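Local coordinates for carbohydrate deacetylase (Enterococcus faecalis, PDB 2I5I), which probably removes acetyl groups from acetylated carbohydrates during oligosaccharide breakdown, as a homodimeric, magnesium-dependent member of the YdjC family, at residues V20-G23 with I24-A27. Numbering follows the deposited sequence.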
ATOM      1  N   VAL A  20      -5.200  11.947 -19.155  1.00 18.16           N
ATOM      2  CA  VAL A  20      -3.842  12.394 -19.447  1.00 17.89           C
ATOM      3  C   VAL A  20      -2.929  11.777 -18.384  1.00 15.51           C
ATOM      4  O   VAL A  20      -1.969  11.115 -18.753  1.00 19.06           O
ATOM      5  CB  VAL A  20      -3.713  13.922 -19.472  1.00 18.49           C
ATOM      6  CG1 VAL A  20      -2.232  14.303 -19.541  1.00 22.05           C
ATOM      7  CG2 VAL A  20      -4.460  14.530 -20.647  1.00 21.49           C
ATOM      8  N   THR A  21      -3.244  11.954 -17.108  1.00 16.84           N
ATOM      9  CA  THR A  21      -2.454  11.395 -16.007  1.00 17.31           C
ATOM     10  C   THR A  21      -2.196   9.908 -16.217  1.00 16.76           C
ATOM     11  O   THR A  21      -1.092   9.379 -16.077  1.00 16.15           O
ATOM     12  CB  THR A  21      -3.155  11.647 -14.676  1.00 18.99           C
ATOM     13  OG1 THR A  21      -3.107  13.084 -14.424  1.00 21.10           O
ATOM     14  CG2 THR A  21      -2.500  10.964 -13.487  1.00 19.59           C
ATOM     15  N   GLN A  22      -3.240   9.152 -16.591  1.00 16.41           N
ATOM     16  CA  GLN A  22      -2.977   7.705 -16.721  1.00 15.89           C
ATOM     17  C   GLN A  22      -2.217   7.364 -17.996  1.00 17.29           C
ATOM     18  O   GLN A  22      -1.446   6.406 -18.058  1.00 18.24           O
ATOM     19  CB  GLN A  22      -4.286   6.922 -16.651  1.00 17.24           C
ATOM     20  CG  GLN A  22      -5.009   7.014 -15.313  1.00 22.70           C
ATOM     21  CD  GLN A  22      -4.177   6.449 -14.179  1.00 20.25           C
ATOM     22  OE1 GLN A  22      -3.516   5.433 -14.337  1.00 23.95           O
ATOM     23  NE2 GLN A  22      -4.214   7.048 -12.989  1.00 23.67           N
ATOM     24  N   GLY A  23      -2.395   8.152 -19.053  1.00 16.85           N
ATOM     25  CA  GLY A  23      -1.583   7.961 -20.242  1.00 16.89           C
ATOM     26  C   GLY A  23      -0.112   8.227 -19.968  1.00 20.80           C
ATOM     27  O   GLY A  23       0.744   7.493 -20.447  1.00 17.98           O
ATOM     28  N   ILE A  24       0.175   9.271 -19.185  1.00 19.28           N
ATOM     29  CA  ILE A  24       1.578   9.485 -18.807  1.00 16.63           C
ATOM     30  C   ILE A  24       2.125   8.345 -17.978  1.00 17.00           C
ATOM     31  O   ILE A  24       3.228   7.848 -18.212  1.00 21.17           O
ATOM     32  CB  ILE A  24       1.721  10.823 -18.059  1.00 21.83           C
ATOM     33  CG1 ILE A  24       1.506  12.012 -19.008  1.00 22.07           C
ATOM     34  CG2 ILE A  24       3.060  10.950 -17.373  1.00 22.80           C
ATOM     35  CD1 ILE A  24       1.163  13.302 -18.316  1.00 17.66           C
ATOM     36  N   ILE A  25       1.355   7.873 -16.984  1.00 15.20           N
ATOM     37  CA  ILE A  25       1.839   6.753 -16.175  1.00 18.28           C
ATOM     38  C   ILE A  25       2.151   5.544 -17.033  1.00 17.60           C
ATOM     39  O   ILE A  25       3.157   4.868 -16.799  1.00 17.00           O
ATOM     40  CB  ILE A  25       0.821   6.448 -15.053  1.00 22.48           C
ATOM     41  CG1 ILE A  25       0.809   7.527 -13.976  1.00 19.71           C
ATOM     42  CG2 ILE A  25       1.062   5.070 -14.441  1.00 21.61           C
ATOM     43  CD1 ILE A  25      -0.252   7.452 -12.894  1.00 18.75           C
ATOM     44  N   GLU A  26       1.335   5.256 -18.043  1.00 20.32           N
ATOM     45  CA  GLU A  26       1.582   4.147 -18.964  1.00 18.48           C
ATOM     46  C   GLU A  26       2.906   4.264 -19.718  1.00 15.04           C
ATOM     47  O   GLU A  26       3.689   3.340 -19.866  1.00 19.42           O
ATOM     48  CB  GLU A  26       0.414   4.087 -19.952  1.00 17.23           C
ATOM     49  CG  GLU A  26       0.472   2.926 -20.919  1.00 23.99           C
ATOM     50  CD  GLU A  26       0.260   1.544 -20.337  1.00 30.59           C
ATOM     51  OE1 GLU A  26      -0.173   1.399 -19.173  1.00 27.03           O
ATOM     52  OE2 GLU A  26       0.539   0.562 -21.074  1.00 29.29           O
ATOM     53  N   ALA A  27       3.103   5.470 -20.242  1.00 18.52           N
ATOM     54  CA  ALA A  27       4.288   5.813 -21.012  1.00 21.68           C
ATOM     55  C   ALA A  27       5.547   5.705 -20.168  1.00 20.50           C
ATOM     56  O   ALA A  27       6.622   5.418 -20.685  1.00 20.08           O
ATOM     57  CB  ALA A  27       4.089   7.235 -21.556  1.00 18.97           C
TER
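I24, I25, E26 and A27 each give their backbone N-H to the carbonyl oxygen four residues back, on V20, T21, Q22 and G23, the i to i+4 bonds of one α-helix, 18-29. They run from 2.9 Å for I24 N to V20 O up to 3.1 Å for A27 N to G23 O, and all are near-straight (N-H...O at least 159°).

V20 and I24 pair one turn apart. V20 CG1 lies 3.7 Å from I24 CD1, and the two side chains cross at a slant. CG1 of V20 is anti to its own backbone N (chi1 170°), which places this methyl on the I24 side. I24 CG1 also rests 3.6 Å from V20 O.

Q22 and I25 run alongside each other in the same direction. The bend in Q22 (chi2 -62°) turns the flat of its amide to the I25 CD1 methyl, which stands to one face of it, 4.0 Å from NE2 and 4.1 Å from OE1. This is van der Waals contact of a methyl with an amide; NE2 is hydrogen-bonded to S51 OG on helix 45-55. I25 CG1 sits 3.4 Å from T21 O. T21 OG1 accepts from the backbone N of G15.

E26 OE2 forms a salt bridge with R30 NE of the same chain. T21, I24 and I25 meet F14, and T21 and I25 also pack on helix 45-55. Q22 packs on Q22 of the second subunit, and E26 on its P18. The V20 side chain is about 10 Å from that of H130, a predicted magnesium ligand, so this end of the helix probably lies near the active site. Main-chain bonding carries the turn, while the polar side-chain ends are committed to partners beyond it.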